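Local atomic coordinates of oligopeptide-binding protein AppA (Bacillus subtilis, PDB entry 1XOC), a protein that binds oligopeptides such as tetra- and pentapeptides, but not tripeptides, for uptake by the App permease, which supports sporulation and genetic competence. Residues A[57-60]-A[61-65]; A[147-150]-A[151-155]; A[227-230]-A[231-234]. One frame throughout, in Å; residues are numbered along the deposited sequence.

Contact 1 (A[57-60]-A[61-65])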
loop_
_atom_site.group_PDB
_atom_site.type_symbol
_atom_site.label_atom_id
_atom_site.label_comp_id
_atom_site.label_asym_id
_atom_site.label_seq_id
_atom_site.Cartn_x
_atom_site.Cartn_y
_atom_site.Cartn_z
ATOM N N THR A 57 -7.260 -11.809 12.097
ATOM C CA THR A 57 -5.997 -12.498 11.811
ATOM C C THR A 57 -4.886 -11.493 11.614
ATOM O O THR A 57 -5.151 -10.281 11.510
ATOM C CB THR A 57 -6.066 -13.352 10.543
ATOM O OG1 THR A 57 -6.421 -12.488 9.446
ATOM C CG2 THR A 57 -7.068 -14.505 10.689
ATOM N N LYS A 58 -3.665 -11.959 11.487
ATOM C CA LYS A 58 -2.483 -11.136 11.301
ATOM C C LYS A 58 -1.498 -11.938 10.479
ATOM O O LYS A 58 -1.278 -13.120 10.752
ATOM C CB LYS A 58 -1.879 -10.805 12.669
ATOM C CG LYS A 58 -0.654 -9.972 12.686
ATOM C CD LYS A 58 -0.112 -9.858 14.137
ATOM C CE LYS A 58 -0.696 -8.708 14.917
ATOM N NZ LYS A 58 -0.201 -8.699 16.352
ATOM N N THR A 59 -0.914 -11.325 9.462
ATOM C CA THR A 59 0.077 -11.985 8.634
ATOM C C THR A 59 1.452 -11.664 9.194
ATOM O O THR A 59 1.805 -10.477 9.395
ATOM C CB THR A 59 -0.081 -11.628 7.141
ATOM O OG1 THR A 59 -1.328 -12.161 6.669
ATOM C CG2 THR A 59 1.026 -12.161 6.303
ATOM N N ASP A 60 2.201 -12.716 9.517
ATOM C CA ASP A 60 3.456 -12.548 10.210
ATOM C C ASP A 60 4.618 -12.246 9.266
ATOM O O ASP A 60 4.428 -12.081 8.048
ATOM C CB ASP A 60 3.719 -13.725 11.146
ATOM C CG ASP A 60 4.134 -14.957 10.435
ATOM O OD1 ASP A 60 4.368 -14.899 9.212
ATOM O OD2 ASP A 60 4.274 -16.032 11.094
ATOM N N GLU A 61 5.807 -12.101 9.845
ATOM C CA GLU A 61 6.988 -11.702 9.068
ATOM C C GLU A 61 7.435 -12.711 8.010
ATOM O O GLU A 61 8.195 -12.365 7.101
ATOM C CB GLU A 61 8.152 -11.340 9.990
ATOM C CG GLU A 61 8.831 -12.506 10.672
ATOM C CD GLU A 61 8.076 -13.077 11.873
ATOM O OE1 GLU A 61 8.623 -14.013 12.486
ATOM O OE2 GLU A 61 6.966 -12.609 12.227
ATOM N N LYS A 62 6.947 -13.953 8.114
ATOM C CA LYS A 62 7.146 -14.976 7.077
ATOM C C LYS A 62 5.969 -15.054 6.086
ATOM O O LYS A 62 5.958 -15.877 5.177
ATOM C CB LYS A 62 7.399 -16.336 7.715
ATOM C CG LYS A 62 8.473 -16.301 8.790
ATOM C CD LYS A 62 9.056 -17.680 9.029
ATOM C CE LYS A 62 10.140 -18.055 7.984
ATOM N NZ LYS A 62 10.570 -19.513 8.001
ATOM N N LEU A 63 5.008 -14.155 6.244
ATOM C CA LEU A 63 3.850 -14.022 5.382
ATOM C C LEU A 63 2.865 -15.187 5.551
ATOM O O LEU A 63 2.151 -15.592 4.616
ATOM C CB LEU A 63 4.257 -13.759 3.924
ATOM C CG LEU A 63 5.246 -12.572 3.799
ATOM C CD1 LEU A 63 5.647 -12.376 2.354
ATOM C CD2 LEU A 63 4.725 -11.270 4.420
ATOM N N ASN A 64 2.821 -15.701 6.783
ATOM C CA ASN A 64 1.840 -16.702 7.174
ATOM C C ASN A 64 0.702 -16.059 7.939
ATOM O O ASN A 64 0.927 -15.156 8.741
ATOM C CB ASN A 64 2.499 -17.776 8.037
ATOM C CG ASN A 64 3.569 -18.532 7.296
ATOM O OD1 ASN A 64 3.381 -18.913 6.151
ATOM N ND2 ASN A 64 4.703 -18.719 7.933
ATOM N N VAL A 65 -0.521 -16.522 7.694
ATOM C CA VAL A 65 -1.687 -16.027 8.414
ATOM C C VAL A 65 -1.764 -16.685 9.792
ATOM O O VAL A 65 -1.704 -17.917 9.903
ATOM C CB VAL A 65 -2.972 -16.305 7.628
ATOM C CG1 VAL A 65 -4.196 -15.889 8.394
ATOM C CG2 VAL A 65 -2.937 -15.625 6.282
HETATM O O HOH W 1 5.020 -18.326 10.556
#
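T59 and V65 face each other as an antiparallel, non-hydrogen-bonded pair; beyond them the chain reverses through a type I turn from D60 to L63, closed by L63 N to D60 O (2.8 Å), while D60 N to N64 O (2.9 Å) ties the two arms together just before it. The carboxylate of D60 braces the bend with one oxygen: CG stands between the backbone N and the carbonyl carbon (chi1 75°), which brings OD1 between two amides. K62 N (3.0 Å) and N64 N (3.0 Å) reach it from opposite faces of the carboxylate plane, the first by a bent bond, the second by a nearly straight one; the first makes an Asx turn, suited to aspartate's short arm. OD2 takes a water that also accepts from N64 ND2, joining two side chains that run alongside each other. V65 CG1 touches T57 CB (3.8 Å), V65 CG2 comes to T59 OG1, and T59 CG2 rests on L63 CA (3.5 Å). T59 OG1 itself bonds to D154 of helix 147-155, and T59 packs on the bound peptide's backbone. With L63 in the left-handed region (phi 71°), this is a 3:5 beta hairpin, a type I turn with a G1 bulge.

Contact 2 (A[147-150]-A[151-155])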
loop_
_atom_site.group_PDB
_atom_site.type_symbol
_atom_site.label_atom_id
_atom_site.label_comp_id
_atom_site.label_asym_id
_atom_site.label_seq_id
_atom_site.Cartn_x
_atom_site.Cartn_y
_atom_site.Cartn_z
ATOM N N ASN A 147 -8.941 -14.358 -1.421
ATOM C CA ASN A 147 -8.757 -13.041 -0.830
ATOM C C ASN A 147 -9.488 -12.853 0.485
ATOM O O ASN A 147 -9.113 -11.993 1.295
ATOM C CB ASN A 147 -9.160 -11.919 -1.780
ATOM C CG ASN A 147 -8.102 -11.621 -2.751
ATOM O OD1 ASN A 147 -7.160 -10.870 -2.438
ATOM N ND2 ASN A 147 -8.194 -12.225 -3.927
ATOM N N PHE A 148 -10.555 -13.615 0.707
ATOM C CA PHE A 148 -11.280 -13.432 1.939
ATOM C C PHE A 148 -10.443 -13.883 3.133
ATOM O O PHE A 148 -10.150 -13.079 4.038
ATOM C CB PHE A 148 -12.677 -14.082 1.962
ATOM C CG PHE A 148 -13.364 -13.860 3.255
ATOM C CD1 PHE A 148 -13.862 -12.622 3.593
ATOM C CD2 PHE A 148 -13.390 -14.830 4.211
ATOM C CE1 PHE A 148 -14.434 -12.420 4.820
ATOM C CE2 PHE A 148 -13.950 -14.596 5.432
ATOM C CZ PHE A 148 -14.461 -13.388 5.730
ATOM N N TYR A 149 -10.091 -15.165 3.184
ATOM C CA TYR A 149 -9.313 -15.639 4.312
ATOM C C TYR A 149 -7.965 -14.910 4.415
ATOM O O TYR A 149 -7.481 -14.619 5.510
ATOM C CB TYR A 149 -9.108 -17.164 4.188
ATOM C CG TYR A 149 -8.301 -17.742 5.328
ATOM C CD1 TYR A 149 -6.925 -17.885 5.218
ATOM C CD2 TYR A 149 -8.899 -18.064 6.540
ATOM C CE1 TYR A 149 -6.173 -18.375 6.282
ATOM C CE2 TYR A 149 -8.137 -18.539 7.620
ATOM C CZ TYR A 149 -6.787 -18.696 7.459
ATOM O OH TYR A 149 -6.020 -19.184 8.489
ATOM N N ASN A 150 -7.337 -14.649 3.262
ATOM C CA ASN A 150 -5.915 -14.291 3.258
ATOM C C ASN A 150 -5.695 -12.801 3.287
ATOM O O ASN A 150 -4.600 -12.347 3.589
ATOM C CB ASN A 150 -5.176 -14.926 2.073
ATOM C CG ASN A 150 -5.095 -16.422 2.180
ATOM O OD1 ASN A 150 -4.264 -16.953 2.922
ATOM N ND2 ASN A 150 -5.954 -17.123 1.442
ATOM N N ASN A 151 -6.734 -12.055 2.976
ATOM C CA ASN A 151 -6.618 -10.580 2.966
ATOM C C ASN A 151 -7.690 -9.841 3.776
ATOM O O ASN A 151 -7.372 -8.926 4.531
ATOM C CB ASN A 151 -6.555 -10.051 1.529
ATOM C CG ASN A 151 -5.211 -10.261 0.872
ATOM O OD1 ASN A 151 -4.160 -10.263 1.529
ATOM N ND2 ASN A 151 -5.227 -10.438 -0.462
ATOM N N ALA A 152 -8.955 -10.229 3.649
ATOM C CA ALA A 152 -10.020 -9.512 4.335
ATOM C C ALA A 152 -9.871 -9.624 5.834
ATOM O O ALA A 152 -10.020 -8.638 6.568
ATOM C CB ALA A 152 -11.430 -9.966 3.909
ATOM N N LEU A 153 -9.583 -10.833 6.320
ATOM C CA LEU A 153 -9.496 -11.077 7.769
ATOM C C LEU A 153 -8.385 -10.294 8.468
ATOM O O LEU A 153 -8.525 -9.958 9.661
ATOM C CB LEU A 153 -9.352 -12.598 8.062
ATOM C CG LEU A 153 -10.600 -13.363 7.701
ATOM C CD1 LEU A 153 -10.336 -14.854 7.925
ATOM C CD2 LEU A 153 -11.802 -12.953 8.458
ATOM N N ASP A 154 -7.271 -10.053 7.793
ATOM C CA ASP A 154 -6.173 -9.356 8.467
ATOM C C ASP A 154 -6.194 -7.869 8.145
ATOM O O ASP A 154 -5.440 -7.129 8.754
ATOM C CB ASP A 154 -4.795 -9.932 8.207
ATOM C CG ASP A 154 -4.433 -9.983 6.785
ATOM O OD1 ASP A 154 -3.268 -10.385 6.499
ATOM O OD2 ASP A 154 -5.276 -9.700 5.917
ATOM N N SER A 155 -7.025 -7.470 7.191
ATOM C CA SER A 155 -7.104 -6.048 6.750
ATOM C C SER A 155 -8.220 -5.253 7.365
ATOM O O SER A 155 -8.213 -4.003 7.291
ATOM C CB SER A 155 -7.271 -6.006 5.243
ATOM O OG SER A 155 -6.178 -6.639 4.618
#
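N151 reaches back one helical turn to N147 twice over, through its backbone and through its side chain. The two amides run alongside each other, planes 40° apart, and N151 ND2 gives a bond of 2.8 Å to N147 OD1, which lies in the plane of the N151 amide. N151 OD1 is thereby turned to a backbone group of the bound peptide, a double use that suits an amide, donor at one end and acceptor at the other. With an alanine here, N147 OD1 would probably lose this donor and the peptide backbone one of its acceptors. A152 N follows, bonding to N147 O (2.9 Å) beside N151 N, as the helix widens into a pi-type turn. F148 CG lies anti to the backbone N (chi1 180°), which sets CD1 against the small CB of A152 (3.6 Å). L153 N continues the wider spacing to F148 O (3.3 Å), and its two methyls part: CD2 meets F148 CZ (3.8 Å), CD1 meets Y149 CD2 (3.8 Å). D154 OD1 bonds to the peptide backbone. S155 OG curls back to N151 O (2.6 Å) and bonds weakly to the peptide. One side of helix 147-155 thus meets the ligand and another lies on the sheet: L153 and Y149 rest on I73 of strand 65-76, L153 and D154 on T57 of strand 57-59, and the F148 ring meets those of Y82 and F139.

Contact 3 (A[227-230]-A[231-234])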
loop_
_atom_site.group_PDB
_atom_site.type_symbol
_atom_site.label_atom_id
_atom_site.label_comp_id
_atom_site.label_asym_id
_atom_site.label_seq_id
_atom_site.Cartn_x
_atom_site.Cartn_y
_atom_site.Cartn_z
ATOM N N ALA A 227 15.436 16.297 5.952
ATOM C CA ALA A 227 15.137 16.829 7.274
ATOM C C ALA A 227 14.941 15.716 8.285
ATOM O O ALA A 227 15.371 15.856 9.426
ATOM C CB ALA A 227 13.901 17.755 7.229
ATOM N N ALA A 228 14.313 14.608 7.874
ATOM C CA ALA A 228 14.069 13.492 8.760
ATOM C C ALA A 228 15.385 12.844 9.119
ATOM O O ALA A 228 15.590 12.428 10.252
ATOM C CB ALA A 228 13.176 12.473 8.089
ATOM N N GLU A 229 16.272 12.715 8.149
ATOM C CA GLU A 229 17.619 12.182 8.425
ATOM C C GLU A 229 18.384 13.050 9.421
ATOM O O GLU A 229 19.005 12.536 10.361
ATOM C CB GLU A 229 18.403 12.003 7.130
ATOM C CG GLU A 229 17.874 10.856 6.333
ATOM C CD GLU A 229 17.892 9.565 7.124
ATOM O OE1 GLU A 229 18.659 9.469 8.122
ATOM O OE2 GLU A 229 17.142 8.632 6.761
ATOM N N ALA A 230 18.313 14.360 9.240
ATOM C CA ALA A 230 18.892 15.289 10.215
ATOM C C ALA A 230 18.288 15.143 11.617
ATOM O O ALA A 230 19.011 15.237 12.610
ATOM C CB ALA A 230 18.727 16.711 9.742
ATOM N N GLN A 231 16.974 14.938 11.710
ATOM C CA GLN A 231 16.333 14.745 13.018
ATOM C C GLN A 231 16.757 13.452 13.676
ATOM O O GLN A 231 16.895 13.393 14.889
ATOM C CB GLN A 231 14.828 14.790 12.910
ATOM C CG GLN A 231 14.337 16.188 12.587
ATOM C CD GLN A 231 12.865 16.369 12.771
ATOM O OE1 GLN A 231 12.249 17.213 12.102
ATOM N NE2 GLN A 231 12.274 15.591 13.649
ATOM N N LEU A 232 16.926 12.410 12.864
ATOM C CA LEU A 232 17.441 11.133 13.327
ATOM C C LEU A 232 18.835 11.274 13.946
ATOM O O LEU A 232 19.104 10.752 15.034
ATOM C CB LEU A 232 17.485 10.166 12.141
ATOM C CG LEU A 232 17.746 8.720 12.509
ATOM C CD1 LEU A 232 16.667 8.094 13.334
ATOM C CD2 LEU A 232 17.944 7.916 11.207
ATOM N N GLN A 233 19.719 11.986 13.255
ATOM C CA GLN A 233 21.053 12.302 13.782
ATOM C C GLN A 233 20.981 13.008 15.138
ATOM O O GLN A 233 21.768 12.723 16.038
ATOM C CB GLN A 233 21.824 13.171 12.791
ATOM C CG GLN A 233 23.273 13.444 13.211
ATOM C CD GLN A 233 24.057 14.191 12.150
ATOM O OE1 GLN A 233 25.205 13.837 11.838
ATOM N NE2 GLN A 233 23.446 15.242 11.587
ATOM N N ALA A 234 20.036 13.933 15.269
ATOM C CA ALA A 234 19.922 14.768 16.468
ATOM C C ALA A 234 19.212 14.063 17.609
ATOM O O ALA A 234 19.258 14.534 18.737
ATOM C CB ALA A 234 19.188 16.068 16.138
HETATM O O HOH W 2 21.120 16.768 12.824
#
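Helix 225-234, the connection between strands 216-221 and 240-241, brings E229 beside L232 and carries A227 to A230 into Q231 to A234 in regular alpha-helical turns. Four successive i to i+4 bonds hold it, from Q231 N to A227 O (2.9 Å) through to A234 N to A230 O (3.1 Å). The one from Q233 N to E229 O is the straightest, at 166°. Alanine suits this segment because its methyl adds little bulk and favours the helix; A228 in particular is buried against F240. The helix is amphipathic, packed on one side: A228, E229 and L232 are buried, while A230, Q233 and A234 are exposed. E229 is the unusual member of the inner set. Its chain bends at chi2 (-57°), bringing OE1 alongside L232 CD2 (3.5 Å), and its side chain touches F240, V242 and P243. A glutamine such as Q233 suits an exposed position because its amide can bond to water: extended from a CG anti to the backbone N, it uses NE2 to donate to a water (3.0 Å) that in turn donates to A230 O (2.6 Å), hydrating a carbonyl that already accepts from A234 N. The side chain of A227 lies about 5 Å from a bound zinc ion.

Along the chain the three contacts follow in series. Contacts 1 and 2 are neighbours in space, their centres 11 Å apart: the hairpin joins the edge strand 57-59 of the five-stranded antiparallel sheet to strand 65-76, and helix 147-155, which follows strand 136-141 of that same sheet, lies against it. Hairpin side chains pack directly on the helix, V65 against Y149 among them, and both contacts reach the bound peptide, so together they form part of the binding site. Contact 3, with its centre 32 Å from contact 1 and 37 Å from contact 2, belongs to a separate, peripheral helix on the opposite side of the chain's centre from contact 2.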